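Local coordinates for TsrE (Streptomyces laurentii, PDB 7CWW), which probably acts as a cyclase in the biosynthesis of a thiopeptide antibiotic, closing a ring in the modified peptide, at residues Glu19-Asp24 with Ala76-Thr81; Glu38-Phe43 with Arg58-Ser63; Ala138-Val143 with Arg202-Thr207. All blocks are in the same frame, centred on the assembly; numbering follows the deposited sequence.

Interaction 1: residues Glu19-Asp24 with Ala76-Thr81; sequences EDLLLD and AHVGPT
A surface contact between two helices is made here largely by one imidazole: His77, in the last turn of helix 65-78, reaches across to Asp20, Leu21 and Asp24 on helix 15-35. The backbones stay well apart, with the CA atoms of Leu21 and His77, the nearest pair, separated by 7.5 Å, and the side chains bridge the interval. A chi1 of -168° sets His77 CG anti to the backbone N. The atoms of the ring divide among three residues of the 19-24 turn. His77 CE1 meets Asp20 CB at 4.0 Å, NE2 meets Asp24 CB at 3.8 Å, and ND1 meets Leu21 CD2 at 3.7 Å; all three neighbours approach the ring obliquely. The side chains of Leu21 and His77 run antiparallel alongside one another, and the same methyl, Leu21 CD2, also touches Val78 CG1 at 4.0 Å, where the two aliphatic side chains lie roughly perpendicular. Leu21 is buried and Val78 partly exposed, whereas His77 and Asp24 are exposed.

The acidic groups are turned to another partner: Arg128 forms salt bridges with both Asp20 and Asp24. The nearest approaches of the imidazole to these two residues are to their CB atoms, although Asp24 OD2 is itself only 3.9 Å from His77 NE2. The carboxylate plane of Asp24 stands 57° from that of the ring. No hydrogen bond crosses between the segments. The chemistry is therefore van der Waals contact, although two nearby carboxylates might favour a protonated His77, an effect that Arg128 would probably temper.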
loop_
_atom_site.group_PDB
_atom_site.type_symbol
_atom_site.label_atom_id
_atom_site.label_comp_id
_atom_site.label_asym_id
_atom_site.label_seq_id
_atom_site.Cartn_x
_atom_site.Cartn_y
_atom_site.Cartn_z
ATOM N N GLU A 19 -2.497 -9.416 -15.570
ATOM C CA GLU A 19 -2.486 -10.524 -14.626
ATOM C C GLU A 19 -2.249 -11.844 -15.351
ATOM O O GLU A 19 -1.399 -12.643 -14.939
ATOM C CB GLU A 19 -3.807 -10.538 -13.851
ATOM C CG GLU A 19 -3.954 -11.644 -12.823
ATOM C CD GLU A 19 -5.259 -11.516 -12.047
ATOM O OE1 GLU A 19 -5.566 -10.389 -11.583
ATOM O OE2 GLU A 19 -5.988 -12.532 -11.941
ATOM N N ASP A 20 -2.998 -12.087 -16.436
ATOM C CA ASP A 20 -2.796 -13.293 -17.248
ATOM C C ASP A 20 -1.347 -13.416 -17.717
ATOM O O ASP A 20 -0.734 -14.483 -17.610
ATOM C CB ASP A 20 -3.734 -13.279 -18.462
ATOM C CG ASP A 20 -5.204 -13.384 -18.080
ATOM O OD1 ASP A 20 -5.529 -14.048 -17.069
ATOM O OD2 ASP A 20 -6.039 -12.800 -18.804
ATOM N N LEU A 21 -0.790 -12.329 -18.269
ATOM C CA LEU A 21 0.591 -12.363 -18.750
ATOM C C LEU A 21 1.562 -12.647 -17.618
ATOM O O LEU A 21 2.545 -13.384 -17.784
ATOM C CB LEU A 21 0.946 -11.034 -19.414
ATOM C CG LEU A 21 0.285 -10.757 -20.752
ATOM C CD1 LEU A 21 0.541 -9.307 -21.158
ATOM C CD2 LEU A 21 0.834 -11.739 -21.775
ATOM N N LEU A 22 1.318 -12.050 -16.461
ATOM C CA LEU A 22 2.200 -12.250 -15.321
ATOM C C LEU A 22 2.194 -13.707 -14.869
ATOM O O LEU A 22 3.256 -14.325 -14.705
ATOM C CB LEU A 22 1.762 -11.315 -14.197
ATOM C CG LEU A 22 2.598 -11.132 -12.942
ATOM C CD1 LEU A 22 4.055 -10.830 -13.267
ATOM C CD2 LEU A 22 1.979 -9.981 -12.168
ATOM N N LEU A 23 1.004 -14.279 -14.667
ATOM C CA LEU A 23 0.919 -15.630 -14.120
ATOM C C LEU A 23 1.252 -16.699 -15.149
ATOM O O LEU A 23 1.795 -17.750 -14.787
ATOM C CB LEU A 23 -0.477 -15.895 -13.558
ATOM C CG LEU A 23 -0.944 -14.940 -12.460
ATOM C CD1 LEU A 23 -2.371 -15.281 -12.028
ATOM C CD2 LEU A 23 0.010 -15.017 -11.295
ATOM N N ASP A 24 0.923 -16.469 -16.418
ATOM C CA ASP A 24 1.034 -17.519 -17.424
ATOM C C ASP A 24 2.250 -17.392 -18.331
ATOM O O ASP A 24 2.648 -18.390 -18.934
ATOM C CB ASP A 24 -0.235 -17.556 -18.285
ATOM C CG ASP A 24 -1.481 -17.850 -17.458
ATOM O OD1 ASP A 24 -1.341 -18.405 -16.338
ATOM O OD2 ASP A 24 -2.593 -17.529 -17.924
ATOM N N ALA A 76 2.704 -13.842 -28.420
ATOM C CA ALA A 76 2.054 -15.117 -28.718
ATOM C C ALA A 76 0.839 -15.339 -27.825
ATOM O O ALA A 76 -0.181 -15.876 -28.272
ATOM C CB ALA A 76 3.049 -16.270 -28.565
ATOM N N HIS A 77 0.927 -14.928 -26.563
ATOM C CA HIS A 77 -0.153 -15.186 -25.618
ATOM C C HIS A 77 -1.382 -14.345 -25.941
ATOM O O HIS A 77 -2.500 -14.866 -26.015
ATOM C CB HIS A 77 0.327 -14.909 -24.195
ATOM C CG HIS A 77 -0.607 -15.399 -23.133
ATOM N ND1 HIS A 77 -1.500 -14.571 -22.487
ATOM C CD2 HIS A 77 -0.779 -16.630 -22.598
ATOM C CE1 HIS A 77 -2.182 -15.271 -21.598
ATOM N NE2 HIS A 77 -1.764 -16.524 -21.645
ATOM N N VAL A 78 -1.196 -13.038 -26.127
ATOM C CA VAL A 78 -2.331 -12.155 -26.381
ATOM C C VAL A 78 -2.967 -12.435 -27.737
ATOM O O VAL A 78 -4.173 -12.230 -27.917
ATOM C CB VAL A 78 -1.883 -10.691 -26.258
ATOM C CG1 VAL A 78 -1.369 -10.425 -24.866
ATOM C CG2 VAL A 78 -0.774 -10.440 -27.231
ATOM N N GLY A 79 -2.186 -12.909 -28.703
ATOM C CA GLY A 79 -2.698 -13.175 -30.024
ATOM C C GLY A 79 -2.515 -11.987 -30.945
ATOM O O GLY A 79 -2.088 -10.909 -30.526
ATOM N N PRO A 80 -2.846 -12.161 -32.229
ATOM C CA PRO A 80 -2.676 -11.062 -33.194
ATOM C C PRO A 80 -3.621 -9.892 -32.973
ATOM O O PRO A 80 -3.565 -8.925 -33.741
ATOM C CB PRO A 80 -2.949 -11.737 -34.551
ATOM C CG PRO A 80 -2.935 -13.216 -34.282
ATOM C CD PRO A 80 -3.382 -13.373 -32.868
ATOM N N THR A 81 -4.478 -9.943 -31.949
ATOM C CA THR A 81 -5.453 -8.879 -31.741
ATOM C C THR A 81 -4.774 -7.568 -31.345
ATOM O O THR A 81 -5.042 -6.520 -31.945
ATOM C CB THR A 81 -6.487 -9.309 -30.697
ATOM O OG1 THR A 81 -7.272 -8.180 -30.300
ATOM C CG2 THR A 81 -5.820 -9.926 -29.470
#

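Interaction 2: residues Glu38-Phe43 with Arg58-Ser63; sequences ETDSWF and RFASRS
Ser61 OG sits at the open end of a hairpin: it lies 2.9 Å from Glu38 O across the strands, a possible bond whose proton is not settled, and it also accepts Ser63 N at 2.9 Å, forming an ST turn. The torsion setting OG anti to the backbone N (chi1 170°) puts it within reach of both. Further along, Asp40 N donates to Ala60 O at 2.9 Å, almost straight (169°). Ala60 N makes only a weak bond to Ser41 O. Phe43 and Arg58 form an antiparallel hydrogen-bonded pair, with Phe43 N to Arg58 O at 2.9 Å and Arg58 N to Phe43 O at 3.0 Å. Their side chains lie side by side and point the same way: Arg58 CB sits over a face of the Phe43 ring, 4.0 Å from its centroid, as a CH-pi contact, while CD touches CZ. On the other face of the sheet, Trp42 CB and Phe59 CB meet at 3.6 Å in the non-hydrogen-bonded pair. Helix 15-35 covers Trp42 and helix 65-78 covers Phe59, whereas Phe43 packs on helix 106-127. Strand 5-11 flanks strand 52-61 on the side away from strand 39-49.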
loop_
_atom_site.group_PDB
_atom_site.type_symbol
_atom_site.label_atom_id
_atom_site.label_comp_id
_atom_site.label_asym_id
_atom_site.label_seq_id
_atom_site.Cartn_x
_atom_site.Cartn_y
_atom_site.Cartn_z
ATOM N N GLU A 38 20.573 -17.263 -15.747
ATOM C CA GLU A 38 20.544 -16.303 -16.842
ATOM C C GLU A 38 20.130 -14.921 -16.347
ATOM O O GLU A 38 20.556 -13.904 -16.903
ATOM C CB GLU A 38 19.585 -16.823 -17.914
ATOM C CG GLU A 38 19.477 -15.993 -19.170
ATOM C CD GLU A 38 18.365 -16.484 -20.079
ATOM O OE1 GLU A 38 17.243 -16.717 -19.575
ATOM O OE2 GLU A 38 18.617 -16.643 -21.291
ATOM N N THR A 39 19.323 -14.874 -15.293
ATOM C CA THR A 39 18.862 -13.643 -14.666
ATOM C C THR A 39 19.164 -13.740 -13.176
ATOM O O THR A 39 19.051 -14.819 -12.589
ATOM C CB THR A 39 17.356 -13.435 -14.921
ATOM O OG1 THR A 39 17.140 -13.219 -16.323
ATOM C CG2 THR A 39 16.798 -12.247 -14.132
ATOM N N ASP A 40 19.576 -12.623 -12.570
ATOM C CA ASP A 40 19.910 -12.640 -11.146
ATOM C C ASP A 40 18.654 -12.672 -10.286
ATOM O O ASP A 40 18.524 -13.515 -9.394
ATOM C CB ASP A 40 20.763 -11.425 -10.787
ATOM C CG ASP A 40 22.154 -11.491 -11.393
ATOM O OD1 ASP A 40 22.842 -12.521 -11.217
ATOM O OD2 ASP A 40 22.556 -10.514 -12.051
ATOM N N SER A 41 17.726 -11.750 -10.531
ATOM C CA SER A 41 16.483 -11.663 -9.778
ATOM C C SER A 41 15.529 -10.824 -10.613
ATOM O O SER A 41 15.938 -10.184 -11.585
ATOM C CB SER A 41 16.706 -11.039 -8.392
ATOM O OG SER A 41 17.247 -9.730 -8.518
ATOM N N TRP A 42 14.253 -10.811 -10.224
ATOM C CA TRP A 42 13.301 -9.952 -10.917
ATOM C C TRP A 42 12.200 -9.520 -9.959
ATOM O O TRP A 42 11.979 -10.136 -8.917
ATOM C CB TRP A 42 12.700 -10.660 -12.146
ATOM C CG TRP A 42 11.741 -11.782 -11.824
ATOM C CD1 TRP A 42 12.055 -13.065 -11.442
ATOM C CD2 TRP A 42 10.312 -11.722 -11.891
ATOM N NE1 TRP A 42 10.902 -13.802 -11.257
ATOM C CE2 TRP A 42 9.818 -13.000 -11.531
ATOM C CE3 TRP A 42 9.400 -10.706 -12.217
ATOM C CZ2 TRP A 42 8.446 -13.287 -11.485
ATOM C CZ3 TRP A 42 8.039 -10.989 -12.180
ATOM C CH2 TRP A 42 7.575 -12.275 -11.817
ATOM N N PHE A 43 11.515 -8.435 -10.326
ATOM C CA PHE A 43 10.258 -8.073 -9.685
ATOM C C PHE A 43 9.367 -7.421 -10.723
ATOM O O PHE A 43 9.769 -7.203 -11.872
ATOM C CB PHE A 43 10.453 -7.168 -8.446
ATOM C CG PHE A 43 10.985 -5.760 -8.740
ATOM C CD1 PHE A 43 12.352 -5.493 -8.686
ATOM C CD2 PHE A 43 10.116 -4.707 -8.990
ATOM C CE1 PHE A 43 12.849 -4.211 -8.910
ATOM C CE2 PHE A 43 10.603 -3.414 -9.229
ATOM C CZ PHE A 43 11.975 -3.168 -9.178
ATOM N N ARG A 58 11.090 -5.746 -14.143
ATOM C CA ARG A 58 12.426 -5.234 -13.891
ATOM C C ARG A 58 13.314 -6.375 -13.425
ATOM O O ARG A 58 12.953 -7.118 -12.510
ATOM C CB ARG A 58 12.408 -4.110 -12.860
ATOM C CG ARG A 58 13.673 -3.308 -12.865
ATOM C CD ARG A 58 13.421 -1.919 -12.369
ATOM N NE ARG A 58 14.676 -1.273 -12.034
ATOM C CZ ARG A 58 15.361 -0.506 -12.874
ATOM N NH1 ARG A 58 16.498 0.054 -12.479
ATOM N NH2 ARG A 58 14.902 -0.290 -14.100
ATOM N N PHE A 59 14.468 -6.518 -14.060
ATOM C CA PHE A 59 15.316 -7.657 -13.774
ATOM C C PHE A 59 16.720 -7.325 -14.243
ATOM O O PHE A 59 16.911 -6.509 -15.147
ATOM C CB PHE A 59 14.801 -8.940 -14.451
ATOM C CG PHE A 59 14.497 -8.787 -15.929
ATOM C CD1 PHE A 59 13.256 -8.345 -16.358
ATOM C CD2 PHE A 59 15.447 -9.107 -16.885
ATOM C CE1 PHE A 59 12.977 -8.217 -17.710
ATOM C CE2 PHE A 59 15.173 -8.977 -18.235
ATOM C CZ PHE A 59 13.941 -8.534 -18.651
ATOM N N ALA A 60 17.699 -7.961 -13.614
ATOM C CA ALA A 60 19.098 -7.802 -13.977
ATOM C C ALA A 60 19.570 -9.080 -14.656
ATOM O O ALA A 60 19.446 -10.170 -14.091
ATOM C CB ALA A 60 19.955 -7.497 -12.747
ATOM N N SER A 61 20.111 -8.944 -15.859
ATOM C CA SER A 61 20.507 -10.102 -16.634
ATOM C C SER A 61 21.720 -9.750 -17.472
ATOM O O SER A 61 21.857 -8.621 -17.946
ATOM C CB SER A 61 19.368 -10.591 -17.538
ATOM O OG SER A 61 19.840 -11.563 -18.455
ATOM N N ARG A 62 22.593 -10.733 -17.647
ATOM C CA ARG A 62 23.709 -10.606 -18.570
ATOM C C ARG A 62 23.284 -10.750 -20.028
ATOM O O ARG A 62 24.022 -10.319 -20.921
ATOM C CB ARG A 62 24.763 -11.660 -18.228
ATOM C CG ARG A 62 24.210 -13.083 -18.249
ATOM C CD ARG A 62 23.924 -13.612 -16.850
ATOM N NE ARG A 62 25.136 -14.056 -16.166
ATOM C CZ ARG A 62 25.767 -15.199 -16.423
ATOM N NH1 ARG A 62 25.306 -16.023 -17.358
ATOM N NH2 ARG A 62 26.864 -15.520 -15.746
ATOM N N SER A 63 22.105 -11.318 -20.288
ATOM C CA SER A 63 21.743 -11.724 -21.635
ATOM C C SER A 63 20.698 -10.788 -22.221
ATOM O O SER A 63 19.687 -10.500 -21.564
ATOM C CB SER A 63 21.217 -13.171 -21.634
ATOM O OG SER A 63 20.475 -13.466 -22.805
#

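Interaction 3: residues Ala138-Val143 with Arg202-Thr207; sequences AFDFLV and RPRLRT
Asp140 and Arg204 join two helices in the helical part of the fold, an interhelical salt bridge set beside apolar packing. The 138-143 and 202-207 segments cross at -46°, their axes 10.3 Å apart at closest, and side chains of both meet across the interval.

The polar part is carried by Arg204, whose chain bends at chi2 (55°), swinging CD out of an extended course before the guanidinium meets the carboxylate. Arg204 NH1 donates to Asp140 OD2 at 2.9 Å, approaching from above the carboxylate plane. A weaker bond runs from Arg204 NE to Asp140 OD1 at 3.3 Å. The carboxylate and guanidinium planes stand 66° apart, so the two-pronged pairing is far from coplanar. Asp140 is buried and Arg204 partly exposed, so the bridge probably offsets the buried carboxylate's charge; Pro223 packs against both.

The apolar part lies alongside. Leu205 CB meets the edge of the Phe139 ring at CZ, 4.1 Å away, and Arg204 CG reaches CE2 of the same ring at 4.0 Å. Helix 331-349 contributes Ile341 to the packing around Phe139.

Within its own helix, Val143 sets CG2 over a face of the Phe139 ring, 3.8 Å above the plane; this same methyl crosses to Leu205 CD1 at 3.7 Å.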
loop_
_atom_site.group_PDB
_atom_site.type_symbol
_atom_site.label_atom_id
_atom_site.label_comp_id
_atom_site.label_asym_id
_atom_site.label_seq_id
_atom_site.Cartn_x
_atom_site.Cartn_y
_atom_site.Cartn_z
ATOM N N ALA A 138 -7.119 -8.797 0.874
ATOM C CA ALA A 138 -6.574 -7.465 1.118
ATOM C C ALA A 138 -7.026 -6.929 2.468
ATOM O O ALA A 138 -6.227 -6.355 3.219
ATOM C CB ALA A 138 -6.993 -6.513 -0.014
ATOM N N PHE A 139 -8.309 -7.098 2.790
ATOM C CA PHE A 139 -8.803 -6.713 4.110
ATOM C C PHE A 139 -7.964 -7.363 5.205
ATOM O O PHE A 139 -7.538 -6.695 6.155
ATOM C CB PHE A 139 -10.280 -7.109 4.243
ATOM C CG PHE A 139 -10.944 -6.635 5.523
ATOM C CD1 PHE A 139 -11.499 -5.366 5.601
ATOM C CD2 PHE A 139 -11.042 -7.469 6.621
ATOM C CE1 PHE A 139 -12.133 -4.920 6.765
ATOM C CE2 PHE A 139 -11.679 -7.041 7.796
ATOM C CZ PHE A 139 -12.221 -5.764 7.866
ATOM N N ASP A 140 -7.675 -8.662 5.052
ATOM C CA ASP A 140 -6.905 -9.391 6.060
ATOM C C ASP A 140 -5.545 -8.749 6.303
ATOM O O ASP A 140 -5.170 -8.485 7.452
ATOM C CB ASP A 140 -6.715 -10.847 5.635
ATOM C CG ASP A 140 -7.967 -11.689 5.821
ATOM O OD1 ASP A 140 -8.972 -11.180 6.364
ATOM O OD2 ASP A 140 -7.942 -12.860 5.390
ATOM N N PHE A 141 -4.760 -8.522 5.242
ATOM C CA PHE A 141 -3.399 -8.076 5.532
ATOM C C PHE A 141 -3.351 -6.599 5.900
ATOM O O PHE A 141 -2.467 -6.192 6.663
ATOM C CB PHE A 141 -2.438 -8.446 4.383
ATOM C CG PHE A 141 -2.486 -7.545 3.145
ATOM C CD1 PHE A 141 -1.861 -6.302 3.125
ATOM C CD2 PHE A 141 -3.040 -8.016 1.964
ATOM C CE1 PHE A 141 -1.861 -5.511 1.959
ATOM C CE2 PHE A 141 -3.051 -7.226 0.793
ATOM C CZ PHE A 141 -2.461 -5.974 0.804
ATOM N N LEU A 142 -4.310 -5.795 5.431
ATOM C CA LEU A 142 -4.350 -4.397 5.841
ATOM C C LEU A 142 -4.682 -4.270 7.327
ATOM O O LEU A 142 -4.034 -3.504 8.053
ATOM C CB LEU A 142 -5.368 -3.626 4.995
ATOM C CG LEU A 142 -4.977 -3.395 3.539
ATOM C CD1 LEU A 142 -6.149 -2.733 2.836
ATOM C CD2 LEU A 142 -3.676 -2.556 3.428
ATOM N N VAL A 143 -5.695 -5.001 7.800
ATOM C CA VAL A 143 -6.032 -4.933 9.228
ATOM C C VAL A 143 -4.823 -5.328 10.070
ATOM O O VAL A 143 -4.414 -4.610 10.998
ATOM C CB VAL A 143 -7.250 -5.823 9.542
ATOM C CG1 VAL A 143 -7.384 -6.034 11.039
ATOM C CG2 VAL A 143 -8.545 -5.208 8.977
ATOM N N ARG A 202 -17.250 -6.381 10.959
ATOM C CA ARG A 202 -16.860 -6.183 12.355
ATOM C C ARG A 202 -16.360 -7.470 13.009
ATOM O O ARG A 202 -15.258 -7.449 13.583
ATOM C CB ARG A 202 -18.012 -5.531 13.128
ATOM C CG ARG A 202 -18.126 -4.033 12.831
ATOM C CD ARG A 202 -19.320 -3.411 13.510
ATOM N NE ARG A 202 -19.382 -3.801 14.910
ATOM C CZ ARG A 202 -20.317 -3.389 15.759
ATOM N NH1 ARG A 202 -21.281 -2.578 15.348
ATOM N NH2 ARG A 202 -20.291 -3.796 17.020
ATOM N N PRO A 203 -17.065 -8.609 12.946
ATOM C CA PRO A 203 -16.494 -9.830 13.552
ATOM C C PRO A 203 -15.245 -10.336 12.845
ATOM O O PRO A 203 -14.351 -10.883 13.510
ATOM C CB PRO A 203 -17.645 -10.846 13.479
ATOM C CG PRO A 203 -18.582 -10.309 12.452
ATOM C CD PRO A 203 -18.460 -8.820 12.507
ATOM N N ARG A 204 -15.139 -10.164 11.526
ATOM C CA ARG A 204 -13.898 -10.517 10.841
ATOM C C ARG A 204 -12.728 -9.697 11.379
ATOM O O ARG A 204 -11.660 -10.238 11.691
ATOM C CB ARG A 204 -14.061 -10.315 9.331
ATOM C CG ARG A 204 -12.866 -10.777 8.489
ATOM C CD ARG A 204 -12.515 -12.239 8.757
ATOM N NE ARG A 204 -11.382 -12.695 7.950
ATOM C CZ ARG A 204 -10.564 -13.688 8.296
ATOM N NH1 ARG A 204 -9.562 -14.036 7.498
ATOM N NH2 ARG A 204 -10.741 -14.331 9.443
ATOM N N LEU A 205 -12.929 -8.387 11.524
ATOM C CA LEU A 205 -11.877 -7.513 12.038
ATOM C C LEU A 205 -11.470 -7.895 13.458
ATOM O O LEU A 205 -10.277 -7.949 13.776
ATOM C CB LEU A 205 -12.337 -6.052 11.990
ATOM C CG LEU A 205 -11.304 -5.058 12.545
ATOM C CD1 LEU A 205 -10.954 -3.953 11.540
ATOM C CD2 LEU A 205 -11.775 -4.465 13.862
ATOM N N ARG A 206 -12.444 -8.142 14.340
ATOM C CA ARG A 206 -12.082 -8.445 15.721
ATOM C C ARG A 206 -11.255 -9.721 15.786
ATOM O O ARG A 206 -10.318 -9.829 16.590
ATOM C CB ARG A 206 -13.334 -8.569 16.599
ATOM C CG ARG A 206 -13.011 -8.851 18.069
ATOM C CD ARG A 206 -14.140 -8.481 19.031
ATOM N NE ARG A 206 -13.581 -7.945 20.270
ATOM C CZ ARG A 206 -13.880 -6.762 20.791
ATOM N NH1 ARG A 206 -13.297 -6.376 21.916
ATOM N NH2 ARG A 206 -14.763 -5.968 20.202
ATOM N N THR A 207 -11.572 -10.686 14.925
ATOM C CA THR A 207 -10.860 -11.962 14.926
ATOM C C THR A 207 -9.424 -11.795 14.443
ATOM O O THR A 207 -8.505 -12.424 14.979
ATOM C CB THR A 207 -11.608 -12.957 14.055
ATOM O OG1 THR A 207 -12.799 -13.348 14.742
ATOM C CG2 THR A 207 -10.739 -14.182 13.768
#

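In the fold
The chain opens with strand 5-11 of the sheet, runs through helix 15-35, makes the hairpin of strands 39-49 and 52-61, and returns through helix 65-78. Interaction 2 closes the hairpin, and interaction 1 closes the larger loop around it, so the one nests inside the other, within two helices and the hairpin between them. The two also touch directly, Leu22 CD1 lying 4.1 Å from Trp42 CH2. Interaction 3 follows in series: it closes a mostly helical loop between helices 131-149 and 183-211, its centre 34 Å from that of interaction 1. The example illustrates how nested contacts tie the sheet to its flanking helices while a separate one joins two helices of the helical part.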